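Local coordinates for pyridoxine 4-oxidase (Mesorhizobium loti, PDB 4HA6), which catalyses the FAD-dependent oxidation of pyridoxine at its 4-hydroxymethyl group, using molecular oxygen as electron acceptor, as a member of the GMC oxidoreductase family, at residues D115-V120 with A497-R502; H444-G449 with G487-A492; V476-M481 with A491-I496. All coordinates share one frame; numbering follows the deposited sequence.

All three contacts use helix 490-506: contact 2 its start, contact 3 the next turns, overlapping at Ala491 and Ala492, and contact 1 a later portion. Contact 2, near the centre of the chain, is wholly buried; its segments meet by CH-pi and apolar contact, while its polar groups turn to pyridoxamine and the flavin. Contact 3, also buried, is mostly aliphatic but offers a backbone amide to the FAD phosphate. Contact 1 is centred about 18 Å from the centre of the chain, with a buried apolar middle and, further out, an exposed arginine and proline. Contacts 2 and 3 touch where Cys448 and Gly449 meet Ala478, while contact 1 meets contact 3 through Phe500 and Val476.

Contact 1 of 3, residues D115-V120 with A497-R502; sequences DELLPV and AETFAR
Val120 lies at the middle of this crossing, its two methyl groups divided between different partners on helix 490-506. With CG1 anti to its backbone N (chi1 169°), the valine sends that methyl obliquely against the bent chain of Glu498, where Val120 CG1 and Glu498 CG are 3.6 Å apart. The second methyl is shared: Val120 CG2 meets Thr499 CG2 at 3.9 Å, the two side chains crossing at about a right angle, and also approaches Arg502 CD at 4.1 Å. Thr499 CG2 is reached from a second direction by Leu117 CD2, at 3.7 Å, so that one threonine methyl touches both Leu117 and Val120. Arg502 runs extended from CG to NE, sliding past Val120 in the opposite direction, and Val120 CG2 lies over one face of its guanidinium. That group is held from the edge by a salt bridge one turn back along its own helix, Arg502 NE donating to the anti lone pair of Glu498 OE1 at 2.9 Å, almost in the guanidinium plane. Arg19 of helix 11-20 forms a second salt bridge to the same oxygen, which probably favours a charged carboxylate. The axes of segments 115-120 and 497-502 approach to 10.3 Å at 88°: a nearly orthogonal helix pair, with helix 114-124 kinked around Pro119, in which helix 490-506 also packs on helix 11-20 of the Rossmann-type FAD-binding fold.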
loop_
_atom_site.group_PDB
_atom_site.type_symbol
_atom_site.label_atom_id
_atom_site.label_comp_id
_atom_site.label_asym_id
_atom_site.label_seq_id
_atom_site.Cartn_x
_atom_site.Cartn_y
_atom_site.Cartn_z
ATOM N N ASP A 115 16.916 5.369 10.660
ATOM C CA ASP A 115 17.408 5.366 12.040
ATOM C C ASP A 115 16.347 5.848 13.022
ATOM O O ASP A 115 16.175 5.261 14.087
ATOM C CB ASP A 115 18.650 6.249 12.181
ATOM C CG ASP A 115 19.884 5.626 11.559
ATOM O OD1 ASP A 115 19.927 4.384 11.404
ATOM O OD2 ASP A 115 20.816 6.390 11.230
ATOM N N GLU A 116 15.637 6.918 12.664
ATOM C CA GLU A 116 14.605 7.463 13.550
ATOM C C GLU A 116 13.325 6.647 13.446
ATOM O O GLU A 116 12.564 6.549 14.406
ATOM C CB GLU A 116 14.335 8.936 13.242
ATOM C CG GLU A 116 15.569 9.842 13.370
ATOM C CD GLU A 116 15.795 10.384 14.776
ATOM O OE1 GLU A 116 15.371 9.731 15.756
ATOM O OE2 GLU A 116 16.408 11.473 14.891
ATOM N N LEU A 117 13.086 6.055 12.281
ATOM C CA LEU A 117 11.901 5.208 12.102
ATOM C C LEU A 117 12.053 3.884 12.846
ATOM O O LEU A 117 11.065 3.269 13.237
ATOM C CB LEU A 117 11.641 4.951 10.616
ATOM C CG LEU A 117 11.007 6.153 9.910
ATOM C CD1 LEU A 117 10.813 5.878 8.439
ATOM C CD2 LEU A 117 9.685 6.526 10.555
ATOM N N LEU A 118 13.297 3.458 13.056
ATOM C CA LEU A 118 13.575 2.168 13.706
ATOM C C LEU A 118 12.786 1.963 15.022
ATOM O O LEU A 118 12.068 0.963 15.157
ATOM C CB LEU A 118 15.089 1.969 13.875
ATOM C CG LEU A 118 15.740 0.635 13.511
ATOM C CD1 LEU A 118 15.023 -0.093 12.392
ATOM C CD2 LEU A 118 17.183 0.896 13.112
ATOM N N PRO A 119 12.861 2.924 15.969
ATOM C CA PRO A 119 12.041 2.750 17.181
ATOM C C PRO A 119 10.539 2.800 16.895
ATOM O O PRO A 119 9.756 2.295 17.697
ATOM C CB PRO A 119 12.413 3.964 18.043
ATOM C CG PRO A 119 13.691 4.475 17.495
ATOM C CD PRO A 119 13.678 4.153 16.033
ATOM N N VAL A 120 10.141 3.428 15.788
ATOM C CA VAL A 120 8.718 3.496 15.430
ATOM C C VAL A 120 8.216 2.140 14.933
ATOM O O VAL A 120 7.193 1.638 15.417
ATOM C CB VAL A 120 8.429 4.622 14.397
ATOM C CG1 VAL A 120 7.012 4.506 13.822
ATOM C CG2 VAL A 120 8.644 6.004 15.026
ATOM N N ALA A 497 1.674 6.807 10.514
ATOM C CA ALA A 497 0.635 7.117 11.489
ATOM C C ALA A 497 1.237 7.173 12.903
ATOM O O ALA A 497 0.953 8.106 13.669
ATOM C CB ALA A 497 -0.494 6.124 11.404
ATOM N N GLU A 498 2.079 6.191 13.238
ATOM C CA GLU A 498 2.697 6.173 14.562
ATOM C C GLU A 498 3.558 7.417 14.801
ATOM O O GLU A 498 3.505 7.992 15.893
ATOM C CB GLU A 498 3.511 4.897 14.798
ATOM C CG GLU A 498 4.257 4.842 16.148
ATOM C CD GLU A 498 3.343 4.911 17.378
ATOM O OE1 GLU A 498 3.840 5.284 18.464
ATOM O OE2 GLU A 498 2.138 4.587 17.283
ATOM N N THR A 499 4.332 7.863 13.807
ATOM C CA THR A 499 5.142 9.057 14.083
ATOM C C THR A 499 4.255 10.290 14.277
ATOM O O THR A 499 4.567 11.165 15.089
ATOM C CB THR A 499 6.388 9.309 13.130
ATOM O OG1 THR A 499 6.157 10.420 12.265
ATOM C CG2 THR A 499 6.816 8.083 12.346
ATOM N N PHE A 500 3.123 10.347 13.582
ATOM C CA PHE A 500 2.212 11.455 13.832
ATOM C C PHE A 500 1.563 11.358 15.214
ATOM O O PHE A 500 1.306 12.378 15.854
ATOM C CB PHE A 500 1.137 11.559 12.763
ATOM C CG PHE A 500 0.153 12.653 13.027
ATOM C CD1 PHE A 500 -1.025 12.400 13.717
ATOM C CD2 PHE A 500 0.423 13.948 12.611
ATOM C CE1 PHE A 500 -1.932 13.417 13.968
ATOM C CE2 PHE A 500 -0.475 14.965 12.852
ATOM C CZ PHE A 500 -1.655 14.700 13.536
ATOM N N ALA A 501 1.278 10.142 15.678
ATOM C CA ALA A 501 0.681 9.986 17.007
ATOM C C ALA A 501 1.670 10.471 18.056
ATOM O O ALA A 501 1.304 11.166 19.003
ATOM C CB ALA A 501 0.303 8.547 17.270
ATOM N N ARG A 502 2.931 10.108 17.867
ATOM C CA ARG A 502 3.985 10.518 18.786
ATOM C C ARG A 502 4.141 12.036 18.793
ATOM O O ARG A 502 4.348 12.640 19.845
ATOM C CB ARG A 502 5.299 9.823 18.424
ATOM C CG ARG A 502 5.222 8.300 18.555
ATOM C CD ARG A 502 6.522 7.595 18.161
ATOM N NE ARG A 502 6.562 6.273 18.774
ATOM C CZ ARG A 502 7.653 5.719 19.291
ATOM N NH1 ARG A 502 8.817 6.354 19.247
ATOM N NH2 ARG A 502 7.581 4.519 19.838
#

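Contact 2 of 3, residues H444-G449 with G487-A492. With FAD (flavin-adenine dinucleotide), chain B; PXM (4-(aminomethyl)-5-(hydroxymethyl)-2-methylpyridin-3-ol), chain J.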
loop_
_atom_site.group_PDB
_atom_site.type_symbol
_atom_site.label_atom_id
_atom_site.label_comp_id
_atom_site.label_asym_id
_atom_site.label_seq_id
_atom_site.Cartn_x
_atom_site.Cartn_y
_atom_site.Cartn_z
ATOM N N HIS A 444 0.012 -3.637 -8.039
ATOM C CA HIS A 444 0.478 -4.360 -6.861
ATOM C C HIS A 444 -0.277 -3.868 -5.623
ATOM O O HIS A 444 -0.026 -4.353 -4.522
ATOM C CB HIS A 444 1.986 -4.138 -6.708
ATOM C CG HIS A 444 2.687 -5.117 -5.802
ATOM N ND1 HIS A 444 2.041 -5.856 -4.837
ATOM C CD2 HIS A 444 3.998 -5.454 -5.719
ATOM C CE1 HIS A 444 2.926 -6.605 -4.190
ATOM N NE2 HIS A 444 4.114 -6.384 -4.713
ATOM N N HIS A 445 -1.174 -2.893 -5.814
ATOM C CA HIS A 445 -2.028 -2.324 -4.837
ATOM C C HIS A 445 -1.416 -1.366 -3.874
ATOM O O HIS A 445 -1.805 -1.356 -2.752
ATOM C CB HIS A 445 -2.777 -3.393 -4.042
ATOM C CG HIS A 445 -3.615 -4.258 -4.868
ATOM N ND1 HIS A 445 -3.234 -5.427 -5.254
ATOM C CD2 HIS A 445 -4.781 -4.022 -5.491
ATOM C CE1 HIS A 445 -4.124 -5.925 -6.021
ATOM N NE2 HIS A 445 -5.055 -5.071 -6.167
ATOM N N HIS A 446 -0.470 -0.566 -4.296
ATOM C CA HIS A 446 0.247 0.354 -3.417
ATOM C C HIS A 446 0.149 1.824 -3.841
ATOM O O HIS A 446 1.189 2.485 -3.946
ATOM C CB HIS A 446 1.734 -0.040 -3.356
ATOM C CG HIS A 446 1.960 -1.477 -3.005
ATOM N ND1 HIS A 446 3.034 -2.197 -3.478
ATOM C CD2 HIS A 446 1.245 -2.326 -2.232
ATOM C CE1 HIS A 446 2.964 -3.436 -3.020
ATOM N NE2 HIS A 446 1.899 -3.534 -2.251
ATOM N N PRO A 447 -1.078 2.339 -4.075
ATOM C CA PRO A 447 -1.180 3.754 -4.468
ATOM C C PRO A 447 -0.761 4.668 -3.323
ATOM O O PRO A 447 -1.043 4.333 -2.163
ATOM C CB PRO A 447 -2.673 3.938 -4.755
ATOM C CG PRO A 447 -3.359 2.916 -3.903
ATOM C CD PRO A 447 -2.411 1.726 -3.893
ATOM N N CYS A 448 -0.089 5.779 -3.650
ATOM C CA CYS A 448 0.450 6.702 -2.652
ATOM C C CYS A 448 0.919 7.998 -3.320
ATOM O O CYS A 448 0.980 8.075 -4.550
ATOM C CB CYS A 448 1.618 6.046 -1.898
ATOM S SG CYS A 448 3.194 5.905 -2.861
ATOM N N GLY A 449 1.211 9.022 -2.514
ATOM C CA GLY A 449 1.932 10.201 -2.989
ATOM C C GLY A 449 1.131 11.443 -3.366
ATOM O O GLY A 449 1.701 12.478 -3.711
ATOM N N GLY A 487 8.959 -2.240 -1.574
ATOM C CA GLY A 487 7.972 -3.308 -1.617
ATOM C C GLY A 487 6.649 -2.812 -1.051
ATOM O O GLY A 487 6.398 -1.611 -1.014
ATOM N N PRO A 488 5.798 -3.737 -0.598
ATOM C CA PRO A 488 4.487 -3.358 -0.073
ATOM C C PRO A 488 4.570 -2.260 1.003
ATOM O O PRO A 488 5.487 -2.262 1.837
ATOM C CB PRO A 488 3.960 -4.687 0.495
ATOM C CG PRO A 488 4.601 -5.732 -0.368
ATOM C CD PRO A 488 5.996 -5.201 -0.600
ATOM N N ILE A 489 3.600 -1.343 0.980
ATOM C CA ILE A 489 3.691 -0.090 1.724
ATOM C C ILE A 489 2.930 -0.011 3.053
ATOM O O ILE A 489 2.942 1.037 3.710
ATOM C CB ILE A 489 3.167 1.075 0.865
ATOM C CG1 ILE A 489 1.675 0.885 0.553
ATOM C CG2 ILE A 489 3.993 1.228 -0.421
ATOM C CD1 ILE A 489 1.076 2.050 -0.244
ATOM N N HIS A 490 2.242 -1.075 3.450
ATOM C CA HIS A 490 1.413 -0.992 4.654
ATOM C C HIS A 490 2.267 -0.670 5.891
ATOM O O HIS A 490 1.871 0.150 6.728
ATOM C CB HIS A 490 0.601 -2.280 4.839
ATOM C CG HIS A 490 -0.415 -2.224 5.937
ATOM N ND1 HIS A 490 -0.438 -3.137 6.972
ATOM C CD2 HIS A 490 -1.461 -1.389 6.148
ATOM C CE1 HIS A 490 -1.455 -2.864 7.773
ATOM N NE2 HIS A 490 -2.092 -1.808 7.298
ATOM N N ALA A 491 3.445 -1.277 6.000
ATOM C CA ALA A 491 4.303 -1.013 7.165
ATOM C C ALA A 491 4.618 0.482 7.231
ATOM O O ALA A 491 4.613 1.092 8.306
ATOM C CB ALA A 491 5.598 -1.817 7.082
ATOM N N ALA A 492 4.896 1.059 6.062
ATOM C CA ALA A 492 5.225 2.479 5.947
ATOM C C ALA A 492 4.058 3.383 6.320
ATOM O O ALA A 492 4.242 4.417 6.981
ATOM C CB ALA A 492 5.700 2.802 4.529
HETATM P PA FAD B . -6.852 2.751 3.723
HETATM O O1A FAD B . -6.364 1.636 4.638
HETATM O O2A FAD B . -7.320 2.395 2.340
HETATM O O5B FAD B . -8.035 3.522 4.513
HETATM C C5B FAD B . -8.914 4.475 3.924
HETATM C C4B FAD B . -10.187 4.413 4.756
HETATM O O4B FAD B . -10.898 5.655 4.738
HETATM C C3B FAD B . -11.138 3.355 4.212
HETATM O O3B FAD B . -11.611 2.608 5.345
HETATM C C2B FAD B . -12.265 4.148 3.554
HETATM O O2B FAD B . -13.518 3.443 3.624
HETATM C C1B FAD B . -12.273 5.441 4.364
HETATM N N9A FAD B . -12.727 6.655 3.623
HETATM C C8A FAD B . -12.378 7.017 2.370
HETATM N N7A FAD B . -12.967 8.197 2.035
HETATM C C5A FAD B . -13.708 8.615 3.088
HETATM C C6A FAD B . -14.575 9.783 3.397
HETATM N N6A FAD B . -14.771 10.782 2.479
HETATM N N1A FAD B . -15.162 9.824 4.627
HETATM C C2A FAD B . -14.968 8.854 5.544
HETATM N N3A FAD B . -14.187 7.773 5.319
HETATM C C4A FAD B . -13.540 7.596 4.132
HETATM N N1 FAD B . 0.244 -3.568 1.673
HETATM C C2 FAD B . 1.222 -4.305 2.230
HETATM O O2 FAD B . 2.144 -3.712 2.834
HETATM N N3 FAD B . 1.260 -5.648 2.138
HETATM C C4 FAD B . 0.309 -6.350 1.498
HETATM O O4 FAD B . 0.365 -7.605 1.409
HETATM C C4X FAD B . -0.802 -5.608 0.859
HETATM N N5 FAD B . -1.789 -6.231 0.182
HETATM C C5X FAD B . -2.804 -5.527 -0.377
HETATM C C6 FAD B . -3.824 -6.183 -1.065
HETATM C C7 FAD B . -4.870 -5.461 -1.632
HETATM C C7M FAD B . -5.967 -6.187 -2.371
HETATM C C8 FAD B . -4.903 -3.978 -1.503
HETATM C C8M FAD B . -6.033 -3.200 -2.124
HETATM C C9 FAD B . -3.890 -3.311 -0.815
HETATM C C9A FAD B . -2.841 -4.043 -0.257
HETATM N N10 FAD B . -1.812 -3.382 0.435
HETATM C C10 FAD B . -0.777 -4.140 1.001
HETATM C "C1'" FAD B . -1.822 -1.918 0.555
HETATM C "C2'" FAD B . -2.219 -1.439 1.942
HETATM O "O2'" FAD B . -3.373 -2.160 2.402
HETATM C "C3'" FAD B . -2.530 0.055 1.823
HETATM O "O3'" FAD B . -1.413 0.701 1.190
HETATM C "C4'" FAD B . -2.793 0.679 3.182
HETATM O "O4'" FAD B . -3.874 -0.041 3.801
HETATM C "C5'" FAD B . -3.127 2.170 3.059
HETATM O "O5'" FAD B . -3.774 2.581 4.261
HETATM P P FAD B . -4.376 4.060 4.370
HETATM O O1P FAD B . -4.661 4.410 5.825
HETATM O O2P FAD B . -3.541 5.007 3.532
HETATM O O3P FAD B . -5.759 3.914 3.570
HETATM N N1 PXM J . 0.567 -10.084 -4.805
HETATM C C2 PXM J . -0.162 -8.976 -4.926
HETATM C C2A PXM J . -0.976 -8.686 -6.148
HETATM C C3 PXM J . -0.131 -8.098 -3.854
HETATM O O3 PXM J . -0.868 -6.936 -3.927
HETATM C C4 PXM J . 0.638 -8.358 -2.699
HETATM C C5 PXM J . 1.397 -9.564 -2.646
HETATM C C5A PXM J . 2.264 -10.033 -1.495
HETATM O O5 PXM J . 2.778 -9.077 -0.634
HETATM C C6 PXM J . 1.318 -10.411 -3.756
HETATM C C4A PXM J . 0.593 -7.332 -1.603
HETATM N N4 PXM J . 0.805 -5.986 -2.052
#
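In this GMC oxidoreductase active site, three consecutive histidines and the loop that leads into helix 490-506 line the pyridoxamine pocket in front of the flavin ring. His446 carries most of the contact between the two segments. Its CB rests on the tip of Ile489, with His446 CB and Ile489 CD1 3.8 Å apart. From there CG turns anti to the carbonyl carbon (chi1 -52°), bringing the imidazole over to Pro488. ND1 is hydrogen-bonded to His292 ND1, which helps to fix the rotation of the ring. CE1 comes within 3.3 Å of Pro488 CA, which sits over one ring face in a CH-pi contact 3.6 Å from the His446 centroid, while His444 O lies over the opposite face. At the far end, His446 NE2 stands 2.7 Å from the amine PXM N4.

The carbonyl of His444 accepts from two polar groups of the ligand, the amine PXM N4 and the hydroxyl PXM O3, the latter at 2.8 Å. His445 approaches the same ring hydroxyl oxygen from another side: its ND1 donates to PXM O3 at 3.1 Å, in the plane of the ring, while one ring face lies against C7M and its CB against C8 and C9 of the flavin. An alanine here would remove the imidazole and would probably weaken both the grip on PXM O3 and the packing over the flavin's dimethylbenzene edge. On the other segment, Pro488 CB touches FAD O2 at 3.1 Å. Helix 490-506 begins at this oxygen and would probably help to stabilise negative charge on a reduced flavin: His490 N donates to FAD O2 at 2.7 Å, with an N-H...O angle of 151°.

Contact 3 of 3, residues V476-M481 with A491-I496. With FAD (flavin-adenine dinucleotide), chain B.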
loop_
_atom_site.group_PDB
_atom_site.type_symbol
_atom_site.label_atom_id
_atom_site.label_comp_id
_atom_site.label_asym_id
_atom_site.label_seq_id
_atom_site.Cartn_x
_atom_site.Cartn_y
_atom_site.Cartn_z
ATOM N N VAL A 476 -2.531 12.156 7.150
ATOM C CA VAL A 476 -1.723 11.100 7.739
ATOM C C VAL A 476 -2.140 9.746 7.190
ATOM O O VAL A 476 -2.883 9.009 7.848
ATOM C CB VAL A 476 -1.806 11.107 9.290
ATOM C CG1 VAL A 476 -0.823 10.114 9.878
ATOM C CG2 VAL A 476 -1.486 12.483 9.814
ATOM N N ASP A 477 -1.660 9.441 5.976
ATOM C CA ASP A 477 -1.894 8.160 5.311
ATOM C C ASP A 477 -0.920 7.989 4.136
ATOM O O ASP A 477 0.064 8.737 4.027
ATOM C CB ASP A 477 -3.355 8.030 4.851
ATOM C CG ASP A 477 -3.783 9.157 3.921
ATOM O OD1 ASP A 477 -2.935 9.645 3.123
ATOM O OD2 ASP A 477 -4.972 9.559 3.998
ATOM N N ALA A 478 -1.195 7.038 3.242
ATOM C CA ALA A 478 -0.272 6.745 2.145
ATOM C C ALA A 478 -0.117 7.910 1.185
ATOM O O ALA A 478 0.845 7.953 0.423
ATOM C CB ALA A 478 -0.706 5.494 1.372
ATOM N N SER A 479 -1.069 8.840 1.200
ATOM C CA SER A 479 -0.996 9.979 0.275
ATOM C C SER A 479 0.232 10.889 0.523
ATOM O O SER A 479 0.724 11.539 -0.409
ATOM C CB SER A 479 -2.287 10.788 0.345
ATOM O OG SER A 479 -2.371 11.463 1.590
ATOM N N ILE A 480 0.738 10.950 1.761
ATOM C CA ILE A 480 1.876 11.847 2.015
ATOM C C ILE A 480 3.241 11.314 1.557
ATOM O O ILE A 480 4.209 12.096 1.473
ATOM C CB ILE A 480 1.978 12.299 3.488
ATOM C CG1 ILE A 480 2.402 11.138 4.401
ATOM C CG2 ILE A 480 0.696 13.025 3.938
ATOM C CD1 ILE A 480 3.910 11.155 4.722
ATOM N N MET A 481 3.329 10.004 1.278
ATOM C CA MET A 481 4.600 9.376 0.900
ATOM C C MET A 481 5.259 10.113 -0.258
ATOM O O MET A 481 4.675 10.203 -1.341
ATOM C CB MET A 481 4.381 7.907 0.501
ATOM C CG MET A 481 3.774 7.066 1.627
ATOM S SD MET A 481 3.393 5.349 1.161
ATOM C CE MET A 481 5.058 4.754 0.734
ATOM N N ALA A 491 3.445 -1.277 6.000
ATOM C CA ALA A 491 4.303 -1.013 7.165
ATOM C C ALA A 491 4.618 0.482 7.231
ATOM O O ALA A 491 4.613 1.092 8.306
ATOM C CB ALA A 491 5.598 -1.817 7.082
ATOM N N ALA A 492 4.896 1.059 6.062
ATOM C CA ALA A 492 5.225 2.479 5.947
ATOM C C ALA A 492 4.058 3.383 6.320
ATOM O O ALA A 492 4.242 4.417 6.981
ATOM C CB ALA A 492 5.700 2.802 4.529
ATOM N N VAL A 493 2.858 3.019 5.880
ATOM C CA VAL A 493 1.674 3.804 6.234
ATOM C C VAL A 493 1.502 3.779 7.753
ATOM O O VAL A 493 1.135 4.789 8.379
ATOM C CB VAL A 493 0.392 3.220 5.602
ATOM C CG1 VAL A 493 -0.827 4.028 6.028
ATOM C CG2 VAL A 493 0.506 3.185 4.077
ATOM N N LEU A 494 1.761 2.623 8.354
ATOM C CA LEU A 494 1.611 2.487 9.795
ATOM C C LEU A 494 2.711 3.281 10.498
ATOM O O LEU A 494 2.451 3.985 11.476
ATOM C CB LEU A 494 1.599 1.009 10.210
ATOM C CG LEU A 494 0.444 0.142 9.672
ATOM C CD1 LEU A 494 0.709 -1.322 10.008
ATOM C CD2 LEU A 494 -0.911 0.563 10.215
ATOM N N ALA A 495 3.930 3.217 9.973
ATOM C CA ALA A 495 5.005 4.060 10.516
ATOM C C ALA A 495 4.654 5.553 10.417
ATOM O O ALA A 495 4.877 6.306 11.359
ATOM C CB ALA A 495 6.329 3.761 9.841
ATOM N N ILE A 496 4.072 5.976 9.300
ATOM C CA ILE A 496 3.613 7.359 9.176
ATOM C C ILE A 496 2.603 7.712 10.259
ATOM O O ILE A 496 2.645 8.801 10.855
ATOM C CB ILE A 496 2.970 7.631 7.788
ATOM C CG1 ILE A 496 4.035 7.596 6.703
ATOM C CG2 ILE A 496 2.276 9.016 7.754
ATOM C CD1 ILE A 496 3.466 7.693 5.307
HETATM P PA FAD B . -6.852 2.751 3.723
HETATM O O1A FAD B . -6.364 1.636 4.638
HETATM O O2A FAD B . -7.320 2.395 2.340
HETATM O O5B FAD B . -8.035 3.522 4.513
HETATM C C5B FAD B . -8.914 4.475 3.924
HETATM C C4B FAD B . -10.187 4.413 4.756
HETATM O O4B FAD B . -10.898 5.655 4.738
HETATM C C3B FAD B . -11.138 3.355 4.212
HETATM O O3B FAD B . -11.611 2.608 5.345
HETATM C C2B FAD B . -12.265 4.148 3.554
HETATM O O2B FAD B . -13.518 3.443 3.624
HETATM C C1B FAD B . -12.273 5.441 4.364
HETATM N N9A FAD B . -12.727 6.655 3.623
HETATM C C8A FAD B . -12.378 7.017 2.370
HETATM N N7A FAD B . -12.967 8.197 2.035
HETATM C C5A FAD B . -13.708 8.615 3.088
HETATM C C6A FAD B . -14.575 9.783 3.397
HETATM N N6A FAD B . -14.771 10.782 2.479
HETATM N N1A FAD B . -15.162 9.824 4.627
HETATM C C2A FAD B . -14.968 8.854 5.544
HETATM N N3A FAD B . -14.187 7.773 5.319
HETATM C C4A FAD B . -13.540 7.596 4.132
HETATM N N1 FAD B . 0.244 -3.568 1.673
HETATM C C2 FAD B . 1.222 -4.305 2.230
HETATM O O2 FAD B . 2.144 -3.712 2.834
HETATM N N3 FAD B . 1.260 -5.648 2.138
HETATM C C4 FAD B . 0.309 -6.350 1.498
HETATM O O4 FAD B . 0.365 -7.605 1.409
HETATM C C4X FAD B . -0.802 -5.608 0.859
HETATM N N5 FAD B . -1.789 -6.231 0.182
HETATM C C5X FAD B . -2.804 -5.527 -0.377
HETATM C C6 FAD B . -3.824 -6.183 -1.065
HETATM C C7 FAD B . -4.870 -5.461 -1.632
HETATM C C7M FAD B . -5.967 -6.187 -2.371
HETATM C C8 FAD B . -4.903 -3.978 -1.503
HETATM C C8M FAD B . -6.033 -3.200 -2.124
HETATM C C9 FAD B . -3.890 -3.311 -0.815
HETATM C C9A FAD B . -2.841 -4.043 -0.257
HETATM N N10 FAD B . -1.812 -3.382 0.435
HETATM C C10 FAD B . -0.777 -4.140 1.001
HETATM C "C1'" FAD B . -1.822 -1.918 0.555
HETATM C "C2'" FAD B . -2.219 -1.439 1.942
HETATM O "O2'" FAD B . -3.373 -2.160 2.402
HETATM C "C3'" FAD B . -2.530 0.055 1.823
HETATM O "O3'" FAD B . -1.413 0.701 1.190
HETATM C "C4'" FAD B . -2.793 0.679 3.182
HETATM O "O4'" FAD B . -3.874 -0.041 3.801
HETATM C "C5'" FAD B . -3.127 2.170 3.059
HETATM O "O5'" FAD B . -3.774 2.581 4.261
HETATM P P FAD B . -4.376 4.060 4.370
HETATM O O1P FAD B . -4.661 4.410 5.825
HETATM O O2P FAD B . -3.541 5.007 3.532
HETATM O O3P FAD B . -5.759 3.914 3.570
#
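Ile496 sets its CG1 anti to the carbonyl carbon (chi1 -69°) and continues extended, so that CD1 projects from helix 490-506 into the turn 476-481. Ile480 comes to meet it with CG1 in the crowded position between backbone N and carbonyl carbon (chi1 70°) and a second torsion away from a staggered minimum, so that the two chains reach each other tip to tip, Ile480 CD1 and Ile496 CD1 being 3.5 Å apart. The Met481 side chain crosses that of Ile496 at about a right angle, its CG 3.7 Å from Ile496 CD1. The other branch of the isoleucine is used as well: Ile496 CG2 lies 3.9 Å from Val476 CG1, the two side chains sliding past each other in opposite directions.

Asp477 holds the turn in shape. Its carboxylate also takes the crowded position (chi1 57°), where OD1 accepts twice from Ser479: from the backbone N at 2.8 Å, from above the carboxylate plane, which closes an Asx turn, and from OG on the syn lone pair at a very short 2.4 Å. OD2 is hydrogen-bonded to Ser256 OG and Gly252 N. The turn follows strand 473-475, an outermost strand of the Rossmann-type parallel sheet, and serves FAD binding by giving a backbone amide to the phosphate: Ala478 N donates an almost straight bond of 3.1 Å to FAD O2P. Beside it Ala478 CB packs on Val493 CG2 at 3.8 Å, while the other methyl, Val493 CG1, faces the ribityl-phosphate link at FAD O5'.

Val476 still bonds through its backbone to Leu249 of strand 246-249. Val493 rests on Ala12 of helix 11-20, whereas Met481 and Ile496 both touch Trp103 of helix 97-107.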